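Local atomic coordinates of saframycin Mx1 synthetase B (Legionella pneumophila subsp. pneumophila, PDB entry 3LNV), a protein that is a member of the ANL superfamily of AMP-binding enzymes, in which a large AMP-binding part is followed by a smaller C-terminal domain. Residues G177-P182 with G465-P470; P98-L103 with V529-Q534; E499-V504 with E536-V541; F171-S176 with G328-T333. All coordinates share one frame; numbering follows the deposited sequence.

Contact 1 of 4, residues G177-P182 with G465-P470; sequences GSTMHP and GKNHYP. With POP (pyrophosphate 2-), chain C.
Thr179 and Asn467 pack with their side chains crossing at a slant, the hydroxyl OG1 of Thr179 lying 3.4 Å from CB of Asn467. Tyr469 meets the threonine from the opposite direction: its OH comes within 3.5 Å of Thr179 CG2 and also touches CA of Gly177, while OG1 hangs obliquely beside the ring. A chi1 of 52° splits the two branches of Thr179 between these neighbours, with OG1 serving the asparagine and CG2 the phenol oxygen. Asn467 CB in turn rests on one face of the Tyr469 ring, 3.7 Å above its plane and displaced toward the rim. Along the outer edge, Met180, present as selenomethionine, lays CG against the carbonyl oxygen of Lys466 at 3.5 Å, after which its bent chain turns away.

The loop 177-182 belongs to the glycine-, serine- and threonine-rich phosphate-binding loop of the ANL family, and Ser178 to His181 forms a type I turn in it. Across the contact, helix 460-466 ends in a Schellman motif with His468 at C-prime, and the same histidine is N-cap of the next helix. Gly177 N makes two weak hydrogen bonds to pyrophosphate, to O1 and O2. The chemistry thus implies that the loop offers a weakly bonded backbone amide to the anion while Thr179 and Met180 meet the C-terminal domain by close side-chain packing.

Contact 2 of 4, residues P98-L103 with V529-Q534; sequences PAQEKL and VYENHQ
The amides of Gln100 and Asn532 meet with their planes 84° apart, their side chains crossing at about a right angle. This is an interdomain contact of the two-part ANL fold, in which the last turn of helix 515-533 in the C-terminal domain abuts the loop between strand 91-95 and helix 105-114 of the large domain. At the oxygen end of the asparagine amide, OD1 receives NE2 of Gln100 in a weak hydrogen bond of 3.1 Å, well bent at 134°. CB of Ala99 reaches the same OD1 at 3.3 Å, from a direction nearly perpendicular to the glutamine's approach. A further flat group, the His533 imidazole, is met by its own helix, the carbonyl oxygen of Val529 lying in plane at its edge.

The loop of the large domain closes in a type I turn from Gln100 to Leu103. Gln100 reaches the helix because its chain bends at chi2 (-63°), although the first bond of the side chain does not head there. Ala99 is next to it in the loop, its methyl 3.5 Å from the main-chain oxygen of Glu531, an oxygen that also accepts a hydrogen bond from Tyr96 OH. Beside the glutamine amide, the carboxylate of Glu531 is a looser neighbour. The stronger polar tie of Asn532 points into its own domain, where ND2 is hydrogen-bonded to OG of Ser476.

Contact 3 of 4, residues E499-V504 with E536-V541; sequences EYKLTV and EVHTIV
His538 turns its ring back beside its own backbone N (chi1 -55°), and this brings the ring edge to strand 499-504: CD2 lies 3.0 Å from Leu502 N, close to the imidazole plane. Val537 takes the other course. With CG1 anti to N (chi1 -175°), that methyl touches both Leu502 O at 3.3 Å and Val504 CG2 at 3.8 Å, the two valines crossing at about a right angle.

Leu502 O is gripped twice, by His538 N at 3.0 Å in the carbonyl plane and by Thr539 N at 3.3 Å from a tilted position. Both segments belong to a beta-alpha-beta unit of the C-terminal domain, whose strands 499-508 and 539-544 run parallel and adjacent with helix 515-533 connecting them. Beyond the doubled carbonyl the ladder becomes regular: Val504 N reaches Thr539 O at 3.0 Å almost straight, at 170°, and Val541 N reaches Val504 O at 2.8 Å. Thr503 and Thr539 stand side by side on one face of the sheet. Val504 and Ile540 occupy the other, where Ile540 meets Phe522 and Ile525 of the connecting helix and Val504 touches Leu477 of helix 469-478.

Contact 4 of 4, residues F171-S176 with G328-T333; sequences FLQYTS and GLAEAT. With 1ZZ (5'-O-[(S)-(dodecanoyloxy)(hydroxy)phosphoryl]adenosine), chain B; POP (pyrophosphate 2-), chain C.
Gln173 NE2 donates to Thr333 O across the contact at 2.8 Å, arriving in the carbonyl plane on a lone pair and nearly in the plane of its own amide. The methyl of Ala330 packs against the same amide, 3.5 Å from NE2, while the other end is held by Asp220 N, which bonds to OE1; the two bonds fix the rotation of this buried group.

Farther on, Thr175 and Glu331 cross at about a right angle, with CG2 of the threonine 3.6 Å from OE2 of the glutamate. A chi1 of 55° swings Thr175 OG1 to pyrophosphate O2 at 2.9 Å. Glu331 brings its carboxylate up to the other phosphate, OE1 lying 2.7 Å from O4, and Tyr413 OH bonds to OE2. Ala330 N points almost straight, at 175°, to O3 of 1ZZ, 3.3 Å away. Segment 328-333, which carries Gly328 and Glu331 of a sequence signature of ANL enzymes, borders both ligands. The whole lies deep in the large domain, where strand 169-174 pairs with strand 184-188 and helix 220-233 packs on Gln173 and Thr333 through Ile224.

In the fold
Contacts 3 and 4 are buried, one inside each domain, whereas contacts 1 and 2 bridge the two domains, the first partly buried and the second at the surface. Their chemistry follows their place. Contact 3 relies on main-chain ladder bonds, contact 4 on side-chain amide and ligand bonds, contact 1 on the packing of Thr179 and Met180 against the helix junction 465-470, and contact 2 on one weak hydrogen bond between two side-chain amides. Contacts 1 and 4 share pyrophosphate and follow directly along one loop, Pro182 packing on Tyr174. Contacts 2 and 3 share helix 515-533 and touch through Val529 and Val537. Contacts 3 and 4 remain apart, their centres about 25 Å distant.

Contact 1 of 4, residues G177-P182 with G465-P470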
# COMPACT_ATOMS: atom_id res chain seq x y z
N GLY A 177 -4.52 -8.33 0.02
CA GLY A 177 -5.40 -9.19 -0.76
C GLY A 177 -5.63 -10.58 -0.23
O GLY A 177 -5.20 -11.59 -0.82
N SER A 178 -6.34 -10.66 0.89
CA SER A 178 -6.77 -11.94 1.42
C SER A 178 -8.19 -11.69 1.88
O SER A 178 -8.59 -12.11 2.95
CB SER A 178 -5.90 -12.33 2.62
OG SER A 178 -5.55 -13.69 2.56
N THR A 179 -8.95 -10.97 1.06
CA THR A 179 -10.21 -10.40 1.52
C THR A 179 -11.24 -11.41 2.01
O THR A 179 -12.00 -11.10 2.90
CB THR A 179 -10.84 -9.44 0.48
OG1 THR A 179 -10.92 -10.09 -0.79
CG2 THR A 179 -9.99 -8.17 0.35
N MSE A 180 -11.25 -12.61 1.44
CA MSE A 180 -12.24 -13.61 1.86
C MSE A 180 -11.84 -14.34 3.15
O MSE A 180 -12.64 -15.02 3.75
CB MSE A 180 -12.49 -14.62 0.73
CG MSE A 180 -13.27 -14.03 -0.45
SE MSE A 180 -15.07 -13.38 0.07
CE MSE A 180 -15.75 -15.08 0.73
N HIS A 181 -10.58 -14.20 3.55
CA HIS A 181 -10.10 -14.81 4.78
C HIS A 181 -8.88 -14.00 5.20
O HIS A 181 -7.74 -14.42 4.98
CB HIS A 181 -9.72 -16.28 4.55
CG HIS A 181 -10.87 -17.23 4.73
N PRO A 182 -9.13 -12.82 5.76
CA PRO A 182 -8.10 -11.79 5.97
C PRO A 182 -7.00 -12.27 6.89
O PRO A 182 -7.28 -12.97 7.86
CB PRO A 182 -8.88 -10.66 6.64
CG PRO A 182 -10.27 -10.87 6.22
CD PRO A 182 -10.46 -12.35 6.17
N GLY A 465 -9.50 -14.60 -8.56
CA GLY A 465 -10.73 -15.37 -8.57
C GLY A 465 -11.17 -15.82 -7.19
O GLY A 465 -12.36 -15.87 -6.89
N LYS A 466 -10.19 -16.11 -6.34
CA LYS A 466 -10.42 -16.56 -4.98
C LYS A 466 -10.93 -15.44 -4.07
O LYS A 466 -11.75 -15.67 -3.17
CB LYS A 466 -9.12 -17.16 -4.42
CG LYS A 466 -9.11 -17.38 -2.93
CD LYS A 466 -9.96 -18.58 -2.53
CE LYS A 466 -9.69 -18.97 -1.09
NZ LYS A 466 -9.69 -17.79 -0.17
N ASN A 467 -10.47 -14.22 -4.30
CA ASN A 467 -10.95 -13.08 -3.54
C ASN A 467 -12.19 -12.42 -4.17
O ASN A 467 -12.66 -11.40 -3.67
CB ASN A 467 -9.83 -12.08 -3.31
CG ASN A 467 -8.65 -12.71 -2.59
OD1 ASN A 467 -7.55 -12.78 -3.13
ND2 ASN A 467 -8.90 -13.22 -1.37
N HIS A 468 -12.71 -13.03 -5.24
CA HIS A 468 -13.96 -12.59 -5.86
C HIS A 468 -13.86 -11.19 -6.50
O HIS A 468 -14.87 -10.50 -6.68
CB HIS A 468 -15.09 -12.60 -4.82
CG HIS A 468 -16.46 -12.92 -5.37
ND1 HIS A 468 -16.75 -14.11 -6.02
CD2 HIS A 468 -17.62 -12.23 -5.32
CE1 HIS A 468 -18.02 -14.12 -6.37
NE2 HIS A 468 -18.58 -13.00 -5.95
N TYR A 469 -12.64 -10.78 -6.86
CA TYR A 469 -12.44 -9.43 -7.36
C TYR A 469 -13.21 -9.09 -8.63
O TYR A 469 -13.84 -8.04 -8.71
CB TYR A 469 -10.96 -9.10 -7.54
CG TYR A 469 -10.24 -8.85 -6.24
CD1 TYR A 469 -10.85 -8.13 -5.21
CD2 TYR A 469 -8.96 -9.33 -6.03
CE1 TYR A 469 -10.19 -7.90 -4.01
CE2 TYR A 469 -8.29 -9.11 -4.84
CZ TYR A 469 -8.91 -8.39 -3.83
OH TYR A 469 -8.24 -8.16 -2.65
N PRO A 470 -13.15 -9.97 -9.64
CA PRO A 470 -13.83 -9.55 -10.88
C PRO A 470 -15.33 -9.39 -10.61
O PRO A 470 -15.92 -8.40 -11.05
CB PRO A 470 -13.56 -10.71 -11.84
CG PRO A 470 -12.40 -11.46 -11.26
CD PRO A 470 -12.53 -11.30 -9.77
P1 POP C . -1.60 -10.92 0.10
O1 POP C . -1.33 -9.46 -0.18
O2 POP C . -2.93 -11.12 0.79
O3 POP C . -1.73 -11.72 -1.18
O POP C . -0.49 -11.54 1.10
P2 POP C . 1.12 -11.41 1.21
O4 POP C . 1.50 -10.15 2.02
O5 POP C . 1.86 -11.40 -0.11
O6 POP C . 1.51 -12.69 1.93

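Contact 2 of 4, residues P98-L103 with V529-Q534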
# COMPACT_ATOMS: atom_id res chain seq x y z
N PRO A 98 -15.24 1.52 5.15
CA PRO A 98 -15.95 0.97 3.99
C PRO A 98 -16.51 2.04 3.05
O PRO A 98 -17.20 2.95 3.49
CB PRO A 98 -17.07 0.15 4.62
CG PRO A 98 -16.47 -0.33 5.90
CD PRO A 98 -15.61 0.82 6.40
N ALA A 99 -16.19 1.90 1.77
CA ALA A 99 -16.59 2.86 0.74
C ALA A 99 -18.10 3.09 0.70
O ALA A 99 -18.57 4.23 0.61
CB ALA A 99 -16.09 2.40 -0.62
N GLN A 100 -18.86 2.01 0.77
CA GLN A 100 -20.32 2.13 0.73
C GLN A 100 -20.92 1.65 2.05
O GLN A 100 -20.54 0.60 2.57
CB GLN A 100 -20.89 1.34 -0.45
CG GLN A 100 -20.15 1.56 -1.77
CD GLN A 100 -20.22 3.01 -2.26
OE1 GLN A 100 -20.89 3.85 -1.66
NE2 GLN A 100 -19.52 3.30 -3.36
N GLU A 101 -21.85 2.43 2.59
CA GLU A 101 -22.49 2.12 3.86
C GLU A 101 -22.80 0.64 4.08
O GLU A 101 -22.50 0.10 5.15
CB GLU A 101 -23.78 2.93 4.03
CG GLU A 101 -23.57 4.27 4.73
CD GLU A 101 -24.29 5.41 4.03
OE1 GLU A 101 -24.00 5.66 2.84
OE2 GLU A 101 -25.14 6.07 4.69
N LYS A 102 -23.37 -0.02 3.09
CA LYS A 102 -23.87 -1.38 3.31
C LYS A 102 -22.94 -2.49 2.81
O LYS A 102 -23.28 -3.66 2.91
CB LYS A 102 -25.25 -1.56 2.67
CG LYS A 102 -26.27 -0.49 3.05
CD LYS A 102 -27.53 -0.67 2.21
CE LYS A 102 -28.30 0.63 2.02
NZ LYS A 102 -29.18 0.55 0.82
N LEU A 103 -21.79 -2.12 2.26
CA LEU A 103 -20.83 -3.12 1.83
C LEU A 103 -19.75 -3.31 2.91
O LEU A 103 -18.65 -2.76 2.81
CB LEU A 103 -20.22 -2.72 0.49
CG LEU A 103 -21.00 -3.15 -0.76
CD1 LEU A 103 -22.52 -3.01 -0.58
CD2 LEU A 103 -20.53 -2.38 -1.98
N VAL A 529 -13.32 2.04 -9.10
CA VAL A 529 -12.74 0.75 -8.72
C VAL A 529 -11.68 0.94 -7.63
O VAL A 529 -11.54 0.11 -6.74
CB VAL A 529 -12.19 -0.01 -9.95
CG1 VAL A 529 -11.40 -1.24 -9.53
CG2 VAL A 529 -13.34 -0.39 -10.90
N TYR A 530 -10.94 2.04 -7.68
CA TYR A 530 -9.98 2.31 -6.61
C TYR A 530 -10.69 2.69 -5.33
O TYR A 530 -10.31 2.26 -4.24
CB TYR A 530 -9.01 3.42 -7.00
CG TYR A 530 -7.84 3.52 -6.04
CD1 TYR A 530 -6.66 2.83 -6.27
CD2 TYR A 530 -7.92 4.32 -4.89
CE1 TYR A 530 -5.57 2.93 -5.39
CE2 TYR A 530 -6.85 4.42 -4.01
CZ TYR A 530 -5.69 3.73 -4.26
OH TYR A 530 -4.64 3.84 -3.37
N GLU A 531 -11.73 3.49 -5.45
CA GLU A 531 -12.48 3.89 -4.27
C GLU A 531 -13.07 2.69 -3.54
O GLU A 531 -12.98 2.60 -2.31
CB GLU A 531 -13.59 4.87 -4.63
CG GLU A 531 -14.54 5.12 -3.47
CD GLU A 531 -15.66 6.05 -3.84
OE1 GLU A 531 -15.47 6.87 -4.77
OE2 GLU A 531 -16.72 5.97 -3.21
N ASN A 532 -13.68 1.78 -4.30
CA ASN A 532 -14.31 0.61 -3.68
C ASN A 532 -13.33 -0.49 -3.32
O ASN A 532 -13.53 -1.20 -2.33
CB ASN A 532 -15.43 0.08 -4.58
CG ASN A 532 -16.69 0.92 -4.49
OD1 ASN A 532 -16.72 1.95 -3.82
ND2 ASN A 532 -17.75 0.48 -5.15
N HIS A 533 -12.26 -0.62 -4.10
CA HIS A 533 -11.34 -1.74 -3.96
C HIS A 533 -9.87 -1.35 -3.81
O HIS A 533 -9.02 -2.21 -3.59
CB HIS A 533 -11.51 -2.70 -5.15
CG HIS A 533 -12.94 -3.05 -5.44
ND1 HIS A 533 -13.57 -4.12 -4.85
CD2 HIS A 533 -13.86 -2.45 -6.23
CE1 HIS A 533 -14.83 -4.17 -5.28
NE2 HIS A 533 -15.03 -3.16 -6.11
N GLN A 534 -9.55 -0.07 -3.93
CA GLN A 534 -8.15 0.36 -3.91
C GLN A 534 -7.34 -0.63 -4.77
O GLN A 534 -6.27 -1.11 -4.39
CB GLN A 534 -7.62 0.50 -2.47
CG GLN A 534 -8.35 1.63 -1.69
CD GLN A 534 -7.61 2.11 -0.44
OE1 GLN A 534 -7.02 1.32 0.30
NE2 GLN A 534 -7.66 3.43 -0.19

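Contact 3 of 4, residues E499-V504 with E536-V541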
# COMPACT_ATOMS: atom_id res chain seq x y z
N GLU A 499 3.09 -9.74 -17.99
CA GLU A 499 2.40 -8.84 -17.08
C GLU A 499 0.96 -9.28 -16.87
O GLU A 499 0.39 -9.96 -17.72
CB GLU A 499 2.46 -7.40 -17.59
CG GLU A 499 3.89 -6.91 -17.78
CD GLU A 499 4.00 -5.43 -18.09
OE1 GLU A 499 5.10 -5.02 -18.55
OE2 GLU A 499 3.02 -4.69 -17.87
N TYR A 500 0.39 -8.93 -15.73
CA TYR A 500 -1.01 -9.19 -15.51
C TYR A 500 -1.77 -7.88 -15.55
O TYR A 500 -1.35 -6.90 -14.93
CB TYR A 500 -1.25 -9.92 -14.19
CG TYR A 500 -0.80 -11.36 -14.20
CD1 TYR A 500 -1.69 -12.38 -14.51
CD2 TYR A 500 0.52 -11.69 -13.90
CE1 TYR A 500 -1.28 -13.70 -14.52
CE2 TYR A 500 0.94 -13.00 -13.91
CZ TYR A 500 0.04 -14.00 -14.21
OH TYR A 500 0.45 -15.30 -14.20
N LYS A 501 -2.87 -7.86 -16.29
CA LYS A 501 -3.65 -6.63 -16.41
C LYS A 501 -5.10 -6.85 -16.00
O LYS A 501 -5.78 -7.72 -16.54
CB LYS A 501 -3.59 -6.09 -17.84
CG LYS A 501 -2.22 -5.64 -18.26
CD LYS A 501 -2.30 -4.44 -19.20
CE LYS A 501 -1.00 -4.30 -19.96
NZ LYS A 501 0.07 -5.02 -19.20
N LEU A 502 -5.55 -6.05 -15.04
CA LEU A 502 -6.96 -6.07 -14.66
C LEU A 502 -7.73 -5.34 -15.74
O LEU A 502 -7.50 -4.14 -15.97
CB LEU A 502 -7.15 -5.37 -13.32
CG LEU A 502 -8.61 -5.14 -12.91
CD1 LEU A 502 -9.39 -6.47 -12.95
CD2 LEU A 502 -8.67 -4.50 -11.53
N THR A 503 -8.61 -6.07 -16.42
CA THR A 503 -9.41 -5.53 -17.52
C THR A 503 -10.90 -5.39 -17.19
O THR A 503 -11.54 -6.32 -16.70
CB THR A 503 -9.28 -6.41 -18.78
OG1 THR A 503 -7.88 -6.62 -19.07
CG2 THR A 503 -9.97 -5.77 -19.97
N VAL A 504 -11.45 -4.23 -17.49
CA VAL A 504 -12.86 -3.95 -17.27
C VAL A 504 -13.50 -3.62 -18.61
O VAL A 504 -13.01 -2.75 -19.34
CB VAL A 504 -13.02 -2.76 -16.34
CG1 VAL A 504 -14.46 -2.20 -16.38
CG2 VAL A 504 -12.59 -3.16 -14.93
N GLU A 536 -6.25 -1.01 -9.10
CA GLU A 536 -6.11 -0.19 -10.30
C GLU A 536 -6.43 -0.96 -11.58
O GLU A 536 -5.88 -2.03 -11.85
CB GLU A 536 -4.73 0.49 -10.37
CG GLU A 536 -3.58 -0.34 -10.97
CD GLU A 536 -2.71 -1.05 -9.92
OE1 GLU A 536 -3.07 -1.08 -8.71
OE2 GLU A 536 -1.65 -1.59 -10.32
N VAL A 537 -7.33 -0.41 -12.38
CA VAL A 537 -7.64 -1.02 -13.67
C VAL A 537 -6.59 -0.63 -14.70
O VAL A 537 -6.28 0.54 -14.86
CB VAL A 537 -9.00 -0.58 -14.23
CG1 VAL A 537 -9.30 -1.36 -15.52
CG2 VAL A 537 -10.11 -0.75 -13.17
N HIS A 538 -6.08 -1.61 -15.42
CA HIS A 538 -5.02 -1.35 -16.39
C HIS A 538 -5.58 -1.11 -17.78
O HIS A 538 -5.01 -0.37 -18.57
CB HIS A 538 -4.05 -2.53 -16.37
CG HIS A 538 -3.52 -2.82 -15.00
ND1 HIS A 538 -2.66 -1.96 -14.35
CD2 HIS A 538 -3.76 -3.83 -14.14
CE1 HIS A 538 -2.37 -2.45 -13.16
NE2 HIS A 538 -3.03 -3.58 -13.00
N THR A 539 -6.72 -1.73 -18.06
CA THR A 539 -7.33 -1.61 -19.37
C THR A 539 -8.84 -1.49 -19.25
O THR A 539 -9.46 -2.27 -18.55
CB THR A 539 -7.03 -2.85 -20.20
OG1 THR A 539 -5.62 -3.12 -20.10
CG2 THR A 539 -7.42 -2.63 -21.66
N ILE A 540 -9.42 -0.51 -19.94
CA ILE A 540 -10.87 -0.38 -20.00
C ILE A 540 -11.34 -0.47 -21.45
O ILE A 540 -10.79 0.21 -22.32
CB ILE A 540 -11.35 0.95 -19.40
CG1 ILE A 540 -10.89 1.06 -17.95
CG2 ILE A 540 -12.88 1.07 -19.49
CD1 ILE A 540 -11.35 2.35 -17.25
N VAL A 541 -12.32 -1.32 -21.70
CA VAL A 541 -12.88 -1.50 -23.04
C VAL A 541 -14.36 -1.12 -23.08
O VAL A 541 -15.16 -1.55 -22.24
CB VAL A 541 -12.72 -2.97 -23.53
CG1 VAL A 541 -13.36 -3.16 -24.91
CG2 VAL A 541 -11.25 -3.35 -23.56

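Contact 4 of 4, residues F171-S176 with G328-T333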
# COMPACT_ATOMS: atom_id res chain seq x y z
N PHE A 171 0.55 -3.53 16.58
CA PHE A 171 -0.65 -3.43 15.75
C PHE A 171 -0.84 -4.61 14.82
O PHE A 171 0.10 -5.41 14.58
CB PHE A 171 -0.66 -2.11 14.95
CG PHE A 171 0.49 -1.98 13.99
CD1 PHE A 171 0.27 -2.05 12.62
CD2 PHE A 171 1.77 -1.76 14.45
CE1 PHE A 171 1.34 -1.93 11.73
CE2 PHE A 171 2.85 -1.63 13.55
CZ PHE A 171 2.61 -1.71 12.20
N LEU A 172 -2.05 -4.76 14.30
CA LEU A 172 -2.24 -5.75 13.25
C LEU A 172 -2.27 -5.04 11.89
O LEU A 172 -2.90 -4.01 11.75
CB LEU A 172 -3.55 -6.53 13.43
CG LEU A 172 -3.82 -7.32 14.71
CD1 LEU A 172 -5.15 -8.10 14.60
CD2 LEU A 172 -2.65 -8.28 15.00
N GLN A 173 -1.61 -5.59 10.88
CA GLN A 173 -1.84 -5.05 9.53
C GLN A 173 -2.32 -6.14 8.59
O GLN A 173 -1.62 -7.12 8.33
CB GLN A 173 -0.66 -4.23 8.96
CG GLN A 173 0.72 -4.83 9.04
CD GLN A 173 1.75 -4.19 8.06
OE1 GLN A 173 1.41 -3.35 7.21
NE2 GLN A 173 2.99 -4.64 8.15
N TYR A 174 -3.55 -5.97 8.12
CA TYR A 174 -4.18 -6.91 7.22
C TYR A 174 -3.67 -6.82 5.80
O TYR A 174 -3.73 -5.76 5.18
CB TYR A 174 -5.70 -6.73 7.25
CG TYR A 174 -6.24 -7.35 8.50
CD1 TYR A 174 -6.35 -6.60 9.66
CD2 TYR A 174 -6.55 -8.70 8.55
CE1 TYR A 174 -6.79 -7.17 10.83
CE2 TYR A 174 -7.01 -9.27 9.70
CZ TYR A 174 -7.12 -8.51 10.84
OH TYR A 174 -7.57 -9.09 11.99
N THR A 175 -3.17 -7.94 5.28
CA THR A 175 -2.55 -7.94 3.95
C THR A 175 -3.48 -7.30 2.91
O THR A 175 -4.69 -7.16 3.14
CB THR A 175 -2.05 -9.36 3.51
OG1 THR A 175 -3.11 -10.31 3.58
CG2 THR A 175 -0.93 -9.83 4.41
N SER A 176 -2.91 -6.88 1.79
CA SER A 176 -3.68 -6.16 0.78
C SER A 176 -4.79 -7.03 0.17
O SER A 176 -5.86 -6.53 -0.15
CB SER A 176 -2.75 -5.62 -0.32
OG SER A 176 -1.89 -4.59 0.17
N GLY A 328 8.96 -5.30 -0.53
CA GLY A 328 8.64 -5.70 0.84
C GLY A 328 7.21 -6.20 0.95
O GLY A 328 6.47 -6.24 -0.03
N LEU A 329 6.82 -6.59 2.15
CA LEU A 329 5.48 -7.10 2.38
C LEU A 329 5.15 -6.99 3.86
O LEU A 329 6.05 -6.92 4.71
CB LEU A 329 5.36 -8.55 1.89
CG LEU A 329 6.10 -9.64 2.68
CD1 LEU A 329 5.56 -11.00 2.32
CD2 LEU A 329 7.64 -9.59 2.48
N ALA A 330 3.88 -6.97 4.17
CA ALA A 330 3.43 -6.81 5.55
C ALA A 330 4.02 -7.84 6.55
O ALA A 330 4.32 -7.48 7.68
CB ALA A 330 1.90 -6.81 5.60
N GLU A 331 4.21 -9.10 6.12
CA GLU A 331 4.73 -10.14 7.01
C GLU A 331 6.16 -9.88 7.44
O GLU A 331 6.64 -10.40 8.46
CB GLU A 331 4.67 -11.54 6.33
CG GLU A 331 3.26 -12.10 6.17
CD GLU A 331 2.57 -11.68 4.87
OE1 GLU A 331 2.91 -10.63 4.28
OE2 GLU A 331 1.65 -12.40 4.46
N ALA A 332 6.84 -9.05 6.66
CA ALA A 332 8.18 -8.60 7.02
C ALA A 332 8.15 -7.16 7.51
O ALA A 332 9.12 -6.43 7.34
CB ALA A 332 9.12 -8.76 5.83
N THR A 333 7.03 -6.78 8.14
CA THR A 333 6.72 -5.39 8.52
C THR A 333 6.55 -4.44 7.32
O THR A 333 5.46 -3.92 7.09
CB THR A 333 7.69 -4.84 9.59
OG1 THR A 333 7.71 -5.73 10.72
CG2 THR A 333 7.23 -3.49 10.09
P 1ZZ B . 1.54 -6.06 0.88
C1 1ZZ B . 9.79 5.89 3.25
N1 1ZZ B . 5.31 -6.59 -4.24
O1 1ZZ B . 3.14 -4.10 -1.06
C2 1ZZ B . 9.29 5.01 2.11
N2 1ZZ B . 6.84 -5.05 -3.89
O2 1ZZ B . 2.68 -4.85 1.15
C3 1ZZ B . 9.14 3.57 2.59
N3 1ZZ B . 6.09 -7.25 -6.58
O3 1ZZ B . 1.67 -7.09 1.79
C4 1ZZ B . 8.07 2.72 1.93
N4 1ZZ B . 8.02 -6.04 -7.29
O4 1ZZ B . 0.12 -5.41 0.98
C5 1ZZ B . 8.93 1.43 1.68
N5 1ZZ B . 8.99 -4.41 -6.03
O5 1ZZ B . 1.87 -6.75 -0.55
C6 1ZZ B . 8.48 0.53 0.49
O6 1ZZ B . 3.19 -7.10 -3.07
C7 1ZZ B . 8.85 -0.94 0.33
O7 1ZZ B . 3.91 -9.64 -4.27
C8 1ZZ B . 7.80 -2.10 0.42
O8 1ZZ B . 4.53 -10.00 -1.71
C9 1ZZ B . 6.59 -1.98 -0.48
C10 1ZZ B . 5.78 -3.31 -0.63
C11 1ZZ B . 4.81 -3.55 0.55
C12 1ZZ B . 3.64 -4.48 0.16
C13 1ZZ B . 3.14 -7.32 -0.82
C14 1ZZ B . 3.26 -7.92 -2.09
C15 1ZZ B . 4.49 -8.87 -2.38
C16 1ZZ B . 4.54 -8.92 -3.72
C17 1ZZ B . 4.28 -7.50 -3.98
C18 1ZZ B . 5.90 -5.65 -3.35
C19 1ZZ B . 7.03 -5.66 -5.19
C20 1ZZ B . 6.14 -6.54 -5.37
C21 1ZZ B . 6.96 -6.99 -7.53
C22 1ZZ B . 8.01 -5.37 -6.29
P1 POP C . -1.60 -10.92 0.10
O1 POP C . -1.33 -9.46 -0.18
O2 POP C . -2.93 -11.12 0.79
O3 POP C . -1.73 -11.72 -1.18
O POP C . -0.49 -11.54 1.10
P2 POP C . 1.12 -11.41 1.21
O4 POP C . 1.50 -10.15 2.02
O5 POP C . 1.86 -11.40 -0.11
O6 POP C . 1.51 -12.69 1.93